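PDB 4FVA: 5'-tyrosyl-DNA phosphodiesterase from Caenorhabditis elegans, which belongs to the endonuclease/exonuclease/phosphatase family of the DNase I-like clan and carries a bound magnesium ion. Local coordinates for residues 89-95 against 109-115; 13-17 against 43-47; 23-29 against 52-57; 214-218 against 247-252. One frame throughout, in Å; residues are numbered along the deposited sequence.

Contact 1: residues 89-95 against 109-115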
loop_
_atom_site.group_PDB
_atom_site.type_symbol
_atom_site.label_atom_id
_atom_site.label_comp_id
_atom_site.label_asym_id
_atom_site.label_seq_id
_atom_site.Cartn_x
_atom_site.Cartn_y
_atom_site.Cartn_z
ATOM N N PHE A 89 -12.949 -8.272 9.883
ATOM C CA PHE A 89 -12.146 -7.267 10.570
ATOM C C PHE A 89 -13.095 -6.362 11.363
ATOM O O PHE A 89 -13.986 -5.727 10.797
ATOM C CB PHE A 89 -11.342 -6.476 9.530
ATOM C CG PHE A 89 -10.216 -5.659 10.097
ATOM C CD1 PHE A 89 -10.445 -4.414 10.654
ATOM C CD2 PHE A 89 -8.920 -6.145 10.065
ATOM C CE1 PHE A 89 -9.401 -3.646 11.153
ATOM C CE2 PHE A 89 -7.854 -5.386 10.574
ATOM C CZ PHE A 89 -8.094 -4.139 11.115
ATOM N N ASP A 90 -12.906 -6.314 12.676
ATOM C CA ASP A 90 -13.734 -5.480 13.541
ATOM C C ASP A 90 -13.064 -4.121 13.686
ATOM O O ASP A 90 -12.024 -4.002 14.340
ATOM C CB ASP A 90 -13.923 -6.165 14.903
ATOM C CG ASP A 90 -14.919 -5.436 15.808
ATOM O OD1 ASP A 90 -15.829 -4.742 15.294
ATOM O OD2 ASP A 90 -14.809 -5.592 17.044
ATOM N N VAL A 91 -13.652 -3.098 13.068
ATOM C CA VAL A 91 -13.041 -1.770 13.044
ATOM C C VAL A 91 -13.319 -1.032 14.355
ATOM O O VAL A 91 -14.461 -0.996 14.823
ATOM C CB VAL A 91 -13.539 -0.905 11.849
ATOM C CG1 VAL A 91 -12.963 0.529 11.913
ATOM C CG2 VAL A 91 -13.208 -1.570 10.490
ATOM N N GLU A 92 -12.268 -0.480 14.954
ATOM C CA GLU A 92 -12.412 0.318 16.172
ATOM C C GLU A 92 -12.287 1.823 15.864
ATOM O O GLU A 92 -13.037 2.638 16.403
ATOM C CB GLU A 92 -11.379 -0.096 17.222
ATOM C CG GLU A 92 -11.510 0.669 18.534
ATOM C CD GLU A 92 -12.743 0.258 19.336
ATOM O OE1 GLU A 92 -13.048 -0.957 19.389
ATOM O OE2 GLU A 92 -13.410 1.149 19.908
ATOM N N LYS A 93 -11.344 2.180 14.994
ATOM C CA LYS A 93 -11.119 3.584 14.611
ATOM C C LYS A 93 -10.699 3.718 13.154
ATOM O O LYS A 93 -9.957 2.881 12.640
ATOM C CB LYS A 93 -10.000 4.227 15.441
ATOM C CG LYS A 93 -10.259 4.447 16.920
ATOM C CD LYS A 93 -9.122 5.309 17.480
ATOM C CE LYS A 93 -9.169 5.405 18.992
ATOM N NZ LYS A 93 -8.895 4.090 19.635
ATOM N N HIS A 94 -11.138 4.791 12.500
ATOM C CA HIS A 94 -10.596 5.134 11.197
ATOM C C HIS A 94 -10.156 6.575 11.291
ATOM O O HIS A 94 -11.000 7.459 11.377
ATOM C CB HIS A 94 -11.632 4.963 10.085
ATOM C CG HIS A 94 -11.111 5.297 8.718
ATOM N ND1 HIS A 94 -11.904 5.838 7.731
ATOM C CD2 HIS A 94 -9.869 5.181 8.183
ATOM C CE1 HIS A 94 -11.182 6.019 6.635
ATOM N NE2 HIS A 94 -9.945 5.629 6.882
ATOM N N ASP A 95 -8.848 6.813 11.215
ATOM C CA ASP A 95 -8.314 8.164 11.379
ATOM C C ASP A 95 -7.537 8.551 10.136
ATOM O O ASP A 95 -6.753 7.761 9.626
ATOM C CB ASP A 95 -7.383 8.214 12.587
ATOM C CG ASP A 95 -8.120 7.988 13.915
ATOM O OD1 ASP A 95 -9.366 8.062 13.946
ATOM O OD2 ASP A 95 -7.446 7.694 14.925
ATOM N N GLN A 109 -3.430 7.374 6.550
ATOM C CA GLN A 109 -4.739 6.766 6.791
ATOM C C GLN A 109 -4.559 5.595 7.744
ATOM O O GLN A 109 -3.825 4.651 7.438
ATOM C CB GLN A 109 -5.364 6.287 5.474
ATOM C CG GLN A 109 -6.754 5.642 5.629
ATOM C CD GLN A 109 -7.304 5.134 4.318
ATOM O OE1 GLN A 109 -6.540 4.861 3.385
ATOM N NE2 GLN A 109 -8.633 4.990 4.234
ATOM N N ILE A 110 -5.227 5.647 8.896
ATOM C CA ILE A 110 -5.027 4.629 9.925
ATOM C C ILE A 110 -6.323 3.910 10.220
ATOM O O ILE A 110 -7.320 4.546 10.579
ATOM C CB ILE A 110 -4.465 5.239 11.235
ATOM C CG1 ILE A 110 -3.122 5.915 10.964
ATOM C CG2 ILE A 110 -4.235 4.164 12.290
ATOM C CD1 ILE A 110 -2.579 6.716 12.170
ATOM N N LEU A 111 -6.330 2.594 10.028
ATOM C CA LEU A 111 -7.491 1.805 10.419
ATOM C C LEU A 111 -7.038 0.864 11.521
ATOM O O LEU A 111 -6.116 0.062 11.338
ATOM C CB LEU A 111 -8.063 1.012 9.238
ATOM C CG LEU A 111 -9.464 0.399 9.398
ATOM C CD1 LEU A 111 -10.542 1.500 9.355
ATOM C CD2 LEU A 111 -9.754 -0.671 8.339
ATOM N N GLU A 112 -7.697 0.978 12.669
ATOM C CA GLU A 112 -7.394 0.177 13.847
ATOM C C GLU A 112 -8.555 -0.779 14.086
ATOM O O GLU A 112 -9.725 -0.370 14.021
ATOM C CB GLU A 112 -7.218 1.087 15.071
ATOM C CG GLU A 112 -7.065 0.343 16.389
ATOM C CD GLU A 112 -7.129 1.265 17.597
ATOM O OE1 GLU A 112 -6.893 2.488 17.452
ATOM O OE2 GLU A 112 -7.463 0.766 18.692
ATOM N N GLY A 113 -8.247 -2.041 14.366
ATOM C CA GLY A 113 -9.297 -2.996 14.650
ATOM C C GLY A 113 -8.693 -4.284 15.143
ATOM O O GLY A 113 -7.619 -4.297 15.737
ATOM N N SER A 114 -9.397 -5.377 14.920
ATOM C CA SER A 114 -8.859 -6.684 15.247
ATOM C C SER A 114 -9.477 -7.735 14.342
ATOM O O SER A 114 -10.598 -7.560 13.841
ATOM C CB SER A 114 -9.084 -7.018 16.721
ATOM O OG SER A 114 -10.450 -7.220 16.983
ATOM N N ILE A 115 -8.731 -8.805 14.105
ATOM C CA ILE A 115 -9.268 -9.954 13.387
ATOM C C ILE A 115 -8.995 -11.110 14.308
ATOM O O ILE A 115 -7.837 -11.371 14.661
ATOM C CB ILE A 115 -8.637 -10.204 12.009
ATOM C CG1 ILE A 115 -7.556 -9.173 11.703
ATOM C CG2 ILE A 115 -9.725 -10.258 10.909
ATOM C CD1 ILE A 115 -6.683 -9.559 10.526
HETATM O O HOH W 1 -5.739 3.885 19.523
#
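A classic beta bulge in an antiparallel hairpin sets Glu92 and Lys93 together opposite Glu112. The hairpin joins strands 90-98 and 107-115, and strand 118-126 flanks the second of them. Glu112 O accepts two amide bonds, from Glu92 N at 2.7 Å and from Lys93 N at 3.2 Å. Asp90 and Ser114 pair before the bulge, and Asp95 and Ile110 pair after it. Phe89 lies against Gly113, with CE1 3.6 Å from Gly113 CA. Its CG stands anti to the backbone N (chi1 -165°), which brings the ring to the second strand. Ser114 N sits over one face of this ring. Val91 CG1 meets Leu111 CD1 at 3.7 Å, and the two side chains cross at about a right angle. Lys93 and Glu112 run side by side and point the same way. Lys93 NZ and Glu112 OE1 form a salt bridge at 3.4 Å, whose hydrogen bond is weak; one water bonds to both atoms. Glu112 OE2 forms a salt bridge with Lys119. Gln109 OE1 bonds to Thr81, while Gln109 NE2 bonds to Tyr71 O and donates to His94 NE2 at 3.0 Å. The histidine nitrogen lies in the amide plane, whereas the amide nitrogen is tilted 22° from the imidazole plane.

Contact 2: residues 13-17 against 43-47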
loop_
_atom_site.group_PDB
_atom_site.type_symbol
_atom_site.label_atom_id
_atom_site.label_comp_id
_atom_site.label_asym_id
_atom_site.label_seq_id
_atom_site.Cartn_x
_atom_site.Cartn_y
_atom_site.Cartn_z
ATOM N N GLU A 13 -2.026 -16.610 9.705
ATOM C CA GLU A 13 -1.488 -16.064 8.474
ATOM C C GLU A 13 -2.367 -14.902 8.007
ATOM O O GLU A 13 -3.591 -14.957 8.127
ATOM C CB GLU A 13 -1.394 -17.195 7.448
ATOM C CG GLU A 13 -0.981 -16.832 6.046
ATOM C CD GLU A 13 -0.721 -18.085 5.227
ATOM O OE1 GLU A 13 -0.654 -19.178 5.833
ATOM O OE2 GLU A 13 -0.566 -17.984 3.993
ATOM N N VAL A 14 -1.739 -13.823 7.545
ATOM C CA VAL A 14 -2.481 -12.680 7.010
ATOM C C VAL A 14 -1.726 -12.094 5.818
ATOM O O VAL A 14 -0.501 -11.929 5.875
ATOM C CB VAL A 14 -2.752 -11.598 8.073
ATOM C CG1 VAL A 14 -1.448 -11.104 8.667
ATOM C CG2 VAL A 14 -3.512 -10.438 7.457
ATOM N N SER A 15 -2.445 -11.822 4.727
ATOM C CA SER A 15 -1.823 -11.263 3.525
ATOM C C SER A 15 -2.184 -9.788 3.329
ATOM O O SER A 15 -3.350 -9.389 3.452
ATOM C CB SER A 15 -2.204 -12.071 2.279
ATOM O OG SER A 15 -3.606 -12.071 2.092
ATOM N N VAL A 16 -1.177 -8.980 3.014
ATOM C CA VAL A 16 -1.398 -7.563 2.800
ATOM C C VAL A 16 -0.879 -7.199 1.424
ATOM O O VAL A 16 0.271 -7.506 1.075
ATOM C CB VAL A 16 -0.691 -6.702 3.847
ATOM C CG1 VAL A 16 -1.016 -5.212 3.606
ATOM C CG2 VAL A 16 -1.097 -7.126 5.261
ATOM N N MET A 17 -1.742 -6.565 0.641
ATOM C CA MET A 17 -1.417 -6.139 -0.712
ATOM C C MET A 17 -1.517 -4.621 -0.757
ATOM O O MET A 17 -2.398 -4.043 -0.113
ATOM C CB MET A 17 -2.397 -6.764 -1.708
ATOM C CG MET A 17 -2.184 -6.325 -3.158
ATOM S SD MET A 17 -3.193 -7.351 -4.226
ATOM C CE MET A 17 -3.198 -6.370 -5.723
ATOM N N VAL A 43 -5.868 -12.670 -6.390
ATOM C CA VAL A 43 -4.851 -12.715 -5.346
ATOM C C VAL A 43 -5.543 -12.900 -4.006
ATOM O O VAL A 43 -4.993 -13.528 -3.111
ATOM C CB VAL A 43 -3.997 -11.423 -5.324
ATOM C CG1 VAL A 43 -3.033 -11.451 -4.148
ATOM C CG2 VAL A 43 -3.233 -11.266 -6.642
ATOM N N ASN A 44 -6.732 -12.304 -3.864
ATOM C CA ASN A 44 -7.560 -12.503 -2.681
ATOM C C ASN A 44 -6.850 -12.175 -1.372
ATOM O O ASN A 44 -6.834 -12.990 -0.459
ATOM C CB ASN A 44 -8.082 -13.959 -2.665
ATOM C CG ASN A 44 -9.325 -14.144 -1.792
ATOM O OD1 ASN A 44 -10.097 -13.207 -1.562
ATOM N ND2 ASN A 44 -9.525 -15.371 -1.310
ATOM N N PRO A 45 -6.273 -10.967 -1.269
ATOM C CA PRO A 45 -5.545 -10.584 -0.054
ATOM C C PRO A 45 -6.506 -10.352 1.101
ATOM O O PRO A 45 -7.668 -10.001 0.830
ATOM C CB PRO A 45 -4.886 -9.259 -0.457
ATOM C CG PRO A 45 -5.841 -8.678 -1.492
ATOM C CD PRO A 45 -6.364 -9.863 -2.248
ATOM N N ASP A 46 -6.058 -10.548 2.348
ATOM C CA ASP A 46 -6.918 -10.272 3.495
ATOM C C ASP A 46 -7.097 -8.780 3.672
ATOM O O ASP A 46 -8.165 -8.304 4.079
ATOM C CB ASP A 46 -6.324 -10.851 4.781
ATOM C CG ASP A 46 -6.196 -12.362 4.733
ATOM O OD1 ASP A 46 -7.207 -13.033 4.437
ATOM O OD2 ASP A 46 -5.088 -12.875 4.986
ATOM N N ILE A 47 -6.034 -8.048 3.361
ATOM C CA ILE A 47 -6.001 -6.610 3.569
ATOM C C ILE A 47 -5.415 -5.971 2.319
ATOM O O ILE A 47 -4.423 -6.454 1.777
ATOM C CB ILE A 47 -5.145 -6.246 4.802
ATOM C CG1 ILE A 47 -5.770 -6.832 6.077
ATOM C CG2 ILE A 47 -4.991 -4.731 4.943
ATOM C CD1 ILE A 47 -4.810 -6.854 7.254
HETATM O O HOH W 2 -2.852 -12.313 -0.702
#
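Met17 CB rests on Pro45 CB at 3.7 Å, in the apolar part of this contact. The methionine chain is extended, and its SD reaches Val43 CG1 at 4.1 Å. A second apolar patch lies further back along strand 13-20, where Val14 CG2 touches Ile47 CD1 at 3.8 Å. Between the patches the backbones pair as parallel strands. Ile47 N donates to Ser15 O, and Met17 N donates to Ile47 O at 2.9 Å. Strand 13-20, helix 29-43 and strand 47-53 thus form a beta-alpha-beta crossover, and this contact starts its second strand. On its other side strand 13-20 bonds to strand 249-255.

The polar edge is an exchange between Ser15 and Asp46. Ser15 OG takes the bond from Asp46 N at 2.9 Å. It is put there by chi1 of 60°, which sets OG between the backbone N and the carbonyl carbon. In return Ser15 N donates to Asp46 OD2 at 2.9 Å, meeting the oxygen on its anti side and 20° out of the carboxylate plane. A water 2.9 Å from Ser15 OG also bonds weakly to Val43 O. Each side chain therefore serves the other residue's amide. Two backbone N-H groups are satisfied this way where regular strand pairing begins, and the N-H at the carboxylate probably favours its ionised form.

Contact 3: residues 23-29 against 52-57. With MG (magnesium ion), chain F.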
loop_
_atom_site.group_PDB
_atom_site.type_symbol
_atom_site.label_atom_id
_atom_site.label_comp_id
_atom_site.label_asym_id
_atom_site.label_seq_id
_atom_site.Cartn_x
_atom_site.Cartn_y
_atom_site.Cartn_z
ATOM N N GLY A 23 -4.910 6.169 -10.732
ATOM C CA GLY A 23 -6.198 6.758 -11.077
ATOM C C GLY A 23 -6.094 8.117 -11.761
ATOM O O GLY A 23 -7.044 8.571 -12.416
ATOM N N LEU A 24 -4.950 8.783 -11.615
ATOM C CA LEU A 24 -4.780 10.099 -12.243
ATOM C C LEU A 24 -4.571 9.995 -13.742
ATOM O O LEU A 24 -4.632 11.001 -14.461
ATOM C CB LEU A 24 -3.605 10.854 -11.620
ATOM C CG LEU A 24 -3.794 11.321 -10.185
ATOM C CD1 LEU A 24 -2.514 12.008 -9.701
ATOM C CD2 LEU A 24 -5.013 12.271 -10.109
ATOM N N ASP A 25 -4.299 8.782 -14.217
ATOM C CA ASP A 25 -4.144 8.566 -15.650
ATOM C C ASP A 25 -5.499 8.186 -16.251
ATOM O O ASP A 25 -6.055 7.126 -15.955
ATOM C CB ASP A 25 -3.088 7.500 -15.911
ATOM C CG ASP A 25 -2.932 7.166 -17.384
ATOM O OD1 ASP A 25 -3.546 7.856 -18.234
ATOM O OD2 ASP A 25 -2.188 6.203 -17.691
ATOM N N GLY A 26 -6.034 9.070 -17.081
ATOM C CA GLY A 26 -7.377 8.906 -17.606
ATOM C C GLY A 26 -7.523 7.894 -18.727
ATOM O O GLY A 26 -8.641 7.477 -19.017
ATOM N N ARG A 27 -6.416 7.512 -19.361
ATOM C CA ARG A 27 -6.435 6.565 -20.472
ATOM C C ARG A 27 -6.876 5.153 -20.068
ATOM O O ARG A 27 -6.247 4.521 -19.220
ATOM C CB ARG A 27 -5.050 6.504 -21.115
ATOM C CG ARG A 27 -4.572 7.866 -21.637
ATOM C CD ARG A 27 -3.069 7.912 -21.933
ATOM N NE ARG A 27 -2.261 7.689 -20.734
ATOM C CZ ARG A 27 -0.933 7.612 -20.724
ATOM N NH1 ARG A 27 -0.248 7.745 -21.852
ATOM N NH2 ARG A 27 -0.290 7.407 -19.583
ATOM N N SER A 28 -7.944 4.656 -20.690
ATOM C CA SER A 28 -8.450 3.308 -20.413
ATOM C C SER A 28 -8.728 3.093 -18.924
ATOM O O SER A 28 -8.595 1.975 -18.414
ATOM C CB SER A 28 -7.460 2.246 -20.905
ATOM O OG SER A 28 -7.355 2.249 -22.315
ATOM N N LEU A 29 -9.103 4.162 -18.230
ATOM C CA LEU A 29 -9.297 4.102 -16.783
ATOM C C LEU A 29 -10.308 3.025 -16.338
ATOM O O LEU A 29 -10.060 2.280 -15.380
ATOM C CB LEU A 29 -9.675 5.476 -16.225
ATOM C CG LEU A 29 -9.856 5.535 -14.705
ATOM C CD1 LEU A 29 -8.550 5.158 -14.001
ATOM C CD2 LEU A 29 -10.328 6.940 -14.251
ATOM N N GLU A 52 -3.749 6.685 -4.995
ATOM C CA GLU A 52 -4.194 7.317 -6.238
ATOM C C GLU A 52 -5.506 6.734 -6.743
ATOM O O GLU A 52 -5.653 6.445 -7.929
ATOM C CB GLU A 52 -3.118 7.244 -7.335
ATOM C CG GLU A 52 -2.134 8.396 -7.259
ATOM C CD GLU A 52 -1.252 8.502 -8.470
ATOM O OE1 GLU A 52 -1.780 8.532 -9.616
ATOM O OE2 GLU A 52 -0.018 8.536 -8.264
ATOM N N VAL A 53 -6.457 6.572 -5.834
ATOM C CA VAL A 53 -7.825 6.217 -6.182
ATOM C C VAL A 53 -8.513 7.523 -6.572
ATOM O O VAL A 53 -8.285 8.543 -5.919
ATOM C CB VAL A 53 -8.538 5.594 -4.987
ATOM C CG1 VAL A 53 -9.935 5.128 -5.380
ATOM C CG2 VAL A 53 -7.704 4.423 -4.431
ATOM N N VAL A 54 -9.345 7.492 -7.617
ATOM C CA VAL A 54 -10.131 8.658 -8.048
ATOM C C VAL A 54 -11.624 8.344 -8.098
ATOM O O VAL A 54 -12.018 7.179 -8.137
ATOM C CB VAL A 54 -9.657 9.193 -9.426
ATOM C CG1 VAL A 54 -8.193 9.630 -9.369
ATOM C CG2 VAL A 54 -9.860 8.126 -10.517
ATOM N N ASP A 55 -12.458 9.381 -8.071
ATOM C CA ASP A 55 -13.910 9.180 -8.089
ATOM C C ASP A 55 -14.372 8.596 -9.414
ATOM O O ASP A 55 -15.272 7.758 -9.464
ATOM C CB ASP A 55 -14.639 10.495 -7.818
ATOM C CG ASP A 55 -14.441 10.994 -6.401
ATOM O OD1 ASP A 55 -14.212 10.172 -5.485
ATOM O OD2 ASP A 55 -14.468 12.226 -6.211
ATOM N N ARG A 56 -13.756 9.062 -10.491
ATOM C CA ARG A 56 -14.152 8.645 -11.832
ATOM C C ARG A 56 -13.888 7.168 -12.091
ATOM O O ARG A 56 -12.759 6.680 -11.922
ATOM C CB ARG A 56 -13.433 9.496 -12.877
ATOM C CG ARG A 56 -13.706 9.080 -14.320
ATOM C CD ARG A 56 -12.872 9.923 -15.277
ATOM N NE ARG A 56 -12.620 9.216 -16.532
ATOM C CZ ARG A 56 -11.506 9.351 -17.245
ATOM N NH1 ARG A 56 -10.550 10.173 -16.829
ATOM N NH2 ARG A 56 -11.345 8.661 -18.365
ATOM N N ASP A 57 -14.927 6.461 -12.526
ATOM C CA ASP A 57 -14.804 5.051 -12.874
ATOM C C ASP A 57 -14.406 4.208 -11.663
ATOM O O ASP A 57 -13.679 3.221 -11.789
ATOM C CB ASP A 57 -13.793 4.856 -14.015
ATOM C CG ASP A 57 -14.312 5.387 -15.352
ATOM O OD1 ASP A 57 -15.543 5.390 -15.540
ATOM O OD2 ASP A 57 -13.490 5.787 -16.213
HETATM MG MG MG F . -0.158 8.255 -11.583
HETATM O O HOH W 3 -0.367 10.080 -13.357
HETATM O O HOH W 4 0.553 6.061 -10.615
#
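Gly23 and Glu52 meet in a loop-to-loop contact beside the bound magnesium ion. The 23-29 loop follows strand 13-20 and leads into helix 29-43. The 52-57 segment leaves the end of strand 47-53, where Glu52 and Val53 both face Tyr80 in a G1 beta bulge.

The backbones join through Gly23 N and Glu52 O, 2.9 Å apart, with the donor in the carbonyl plane. Glu52 OE1 binds the magnesium ion at 2.6 Å, and Asn20 bonds to OE2. The Leu24 and Glu52 side chains cross at about a right angle, with Leu24 CG 3.5 Å from Glu52 OE1. Apolar carbon thus packs against the oxygen that binds the metal. Both Val54 methyls touch Gly23 O, CG1 and CG2 each at 3.4 Å.

Leu29 fills the other end. Its CG is anti to the backbone N (chi1 -178°), and CD2 reaches Val54 CG2 at 3.9 Å. The same methyl lies over one face of the Arg56 guanidinium, toward its rim. Arg56 NH2 makes a weak bond to Gly26 O at 3.0 Å, and Arg56 NE forms a salt bridge with Asp57 OD2. Within the first loop Asp25 OD1 accepts from Arg27 N, an Asx turn. Arg27 also grips the Asp25 carboxylate side-on with NE and NH2.

Two waters and Asp22 join Glu52 around the magnesium ion, making the carboxylate metal site characteristic of DNase I-like proteins.

Contact 4: residues 214-218 against 247-252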
loop_
_atom_site.group_PDB
_atom_site.type_symbol
_atom_site.label_atom_id
_atom_site.label_comp_id
_atom_site.label_asym_id
_atom_site.label_seq_id
_atom_site.Cartn_x
_atom_site.Cartn_y
_atom_site.Cartn_z
ATOM N N ARG A 214 12.076 1.183 -5.959
ATOM C CA ARG A 214 11.279 0.431 -5.014
ATOM C C ARG A 214 10.470 1.414 -4.194
ATOM O O ARG A 214 10.707 1.587 -2.995
ATOM C CB ARG A 214 12.169 -0.436 -4.128
ATOM C CG ARG A 214 11.386 -1.390 -3.247
ATOM C CD ARG A 214 12.263 -2.534 -2.747
ATOM N NE ARG A 214 13.161 -2.135 -1.664
ATOM C CZ ARG A 214 12.828 -2.154 -0.375
ATOM N NH1 ARG A 214 11.602 -2.528 -0.008
ATOM N NH2 ARG A 214 13.711 -1.790 0.547
ATOM N N PHE A 215 9.504 2.035 -4.862
ATOM C CA PHE A 215 8.680 3.090 -4.292
ATOM C C PHE A 215 7.667 2.527 -3.304
ATOM O O PHE A 215 7.310 3.173 -2.329
ATOM C CB PHE A 215 7.927 3.821 -5.412
ATOM C CG PHE A 215 8.762 4.828 -6.183
ATOM C CD1 PHE A 215 9.888 5.410 -5.619
ATOM C CD2 PHE A 215 8.388 5.209 -7.479
ATOM C CE1 PHE A 215 10.636 6.349 -6.334
ATOM C CE2 PHE A 215 9.131 6.147 -8.201
ATOM C CZ PHE A 215 10.255 6.714 -7.626
ATOM N N ASP A 216 7.183 1.327 -3.590
ATOM C CA ASP A 216 6.112 0.742 -2.812
ATOM C C ASP A 216 6.674 -0.238 -1.791
ATOM O O ASP A 216 7.394 -1.167 -2.145
ATOM C CB ASP A 216 5.126 0.071 -3.764
ATOM C CG ASP A 216 4.661 1.018 -4.856
ATOM O OD1 ASP A 216 3.745 1.806 -4.570
ATOM O OD2 ASP A 216 5.223 1.006 -5.982
ATOM N N ARG A 217 6.360 -0.018 -0.519
ATOM C CA ARG A 217 6.946 -0.838 0.537
ATOM C C ARG A 217 5.948 -1.127 1.642
ATOM O O ARG A 217 4.977 -0.391 1.832
ATOM C CB ARG A 217 8.177 -0.152 1.143
ATOM C CG ARG A 217 9.235 0.260 0.113
ATOM C CD ARG A 217 10.500 0.784 0.781
ATOM N NE ARG A 217 11.434 1.351 -0.203
ATOM C CZ ARG A 217 12.688 1.708 0.069
ATOM N NH1 ARG A 217 13.177 1.560 1.296
ATOM N NH2 ARG A 217 13.456 2.211 -0.886
ATOM N N LEU A 218 6.209 -2.203 2.374
ATOM C CA LEU A 218 5.408 -2.571 3.528
ATOM C C LEU A 218 6.337 -2.872 4.691
ATOM O O LEU A 218 7.254 -3.685 4.564
ATOM C CB LEU A 218 4.563 -3.809 3.211
ATOM C CG LEU A 218 3.210 -3.481 2.583
ATOM C CD1 LEU A 218 2.521 -4.746 2.051
ATOM C CD2 LEU A 218 2.325 -2.743 3.608
ATOM N N HIS A 247 2.478 1.192 -11.695
ATOM C CA HIS A 247 3.105 0.455 -10.577
ATOM C C HIS A 247 2.701 -1.031 -10.565
ATOM O O HIS A 247 1.565 -1.370 -10.891
ATOM C CB HIS A 247 2.692 1.029 -9.208
ATOM C CG HIS A 247 3.234 2.395 -8.915
ATOM N ND1 HIS A 247 4.158 2.628 -7.917
ATOM C CD2 HIS A 247 2.949 3.606 -9.454
ATOM C CE1 HIS A 247 4.442 3.919 -7.874
ATOM N NE2 HIS A 247 3.721 4.534 -8.795
ATOM N N TRP A 248 3.619 -1.905 -10.150
ATOM C CA TRP A 248 3.246 -3.269 -9.805
ATOM C C TRP A 248 2.631 -3.232 -8.411
ATOM O O TRP A 248 2.954 -2.353 -7.612
ATOM C CB TRP A 248 4.461 -4.199 -9.779
ATOM C CG TRP A 248 5.328 -4.184 -11.014
ATOM C CD1 TRP A 248 6.696 -4.264 -11.061
ATOM C CD2 TRP A 248 4.887 -4.089 -12.375
ATOM N NE1 TRP A 248 7.127 -4.237 -12.367
ATOM C CE2 TRP A 248 6.039 -4.129 -13.193
ATOM C CE3 TRP A 248 3.631 -3.985 -12.981
ATOM C CZ2 TRP A 248 5.970 -4.052 -14.588
ATOM C CZ3 TRP A 248 3.565 -3.911 -14.375
ATOM C CH2 TRP A 248 4.724 -3.943 -15.155
ATOM N N ALA A 249 1.759 -4.181 -8.101
ATOM C CA ALA A 249 1.264 -4.284 -6.733
ATOM C C ALA A 249 2.262 -5.089 -5.905
ATOM O O ALA A 249 2.945 -5.959 -6.439
ATOM C CB ALA A 249 -0.118 -4.949 -6.707
ATOM N N ILE A 250 2.372 -4.788 -4.619
ATOM C CA ILE A 250 3.132 -5.650 -3.733
ATOM C C ILE A 250 2.157 -6.483 -2.915
ATOM O O ILE A 250 1.056 -6.034 -2.597
ATOM C CB ILE A 250 4.149 -4.896 -2.832
ATOM C CG1 ILE A 250 3.462 -3.894 -1.909
ATOM C CG2 ILE A 250 5.211 -4.189 -3.691
ATOM C CD1 ILE A 250 4.451 -3.189 -0.980
ATOM N N ASN A 251 2.565 -7.706 -2.604
ATOM C CA ASN A 251 1.708 -8.670 -1.943
ATOM C C ASN A 251 2.510 -9.441 -0.889
ATOM O O ASN A 251 3.357 -10.267 -1.224
ATOM C CB ASN A 251 1.122 -9.621 -2.990
ATOM C CG ASN A 251 0.192 -10.658 -2.381
ATOM O OD1 ASN A 251 -0.521 -10.377 -1.428
ATOM N ND2 ASN A 251 0.227 -11.875 -2.915
ATOM N N ALA A 252 2.282 -9.146 0.384
ATOM C CA ALA A 252 3.073 -9.783 1.432
ATOM C C ALA A 252 2.201 -10.650 2.321
ATOM O O ALA A 252 1.138 -10.205 2.805
ATOM C CB ALA A 252 3.812 -8.729 2.258
#
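His247 opens the contact with a nearly straight bond from ND1 to Asp216 OD2, 2.7 Å long. The oxygen uses its syn lone pair. It meets ND1 at the edge of the imidazole, in the ring plane, although the carboxylate plane is turned 79° from the ring. Thr196 OG1 also bonds to Asp216 OD2, so this oxygen has two partners. On the histidine's CE1 side comes Phe215, whose CD2 is 4.2 Å from His247 CE1. The phenyl ring presents its edge there.

At Trp248 the indole leads away from segment 214-218 and meets Phe243 edge-to-face. Strand 249-252 then runs alongside strand 216-218 at 7.7 Å between axes, with their directions 15° apart. The two strands belong to different sheets, packed face to face in the sandwich of the DNase I-like fold.

Ile250 carries most of this packing. Its CG1 sits between the backbone N and the carbonyl carbon (chi1 61°), and CD1 is thereby laid on the first segment's backbone, 3.7 Å from Arg217 C. The same methyl reaches Leu218 CG at 3.8 Å. Arg217 itself points the other way, and its NE donates to Arg214 O. Phe229 and Leu231 of the adjacent strand 226-232 also touch Ile250. Ala252 comes last, with CB 4.2 Å from Leu218 CD1.

In the fold
Contacts 2 and 4 touch across neighbouring strands 13-20 and 249-255. Val16 N is 2.6 Å from Ala252 O, a probable hydrogen bond, and Met17 CE packs on Ala249 CB at 3.5 Å. Their centres are about 13 Å apart. Contacts 2 and 3 mark different ends of the pair formed by strands 13-20 and 47-53, with centres about 24 Å apart. Contact 3 holds the magnesium ion. The nearest atoms of contacts 3 and 4 are about 6 Å apart. Malonate, probably from the crystallisation liquor, lies near Glu52 and near His247. Contact 1 is in the other sheet, which also contains strand 212-221 of contact 4. The centre of contact 1 is about 26 Å from that of contact 3.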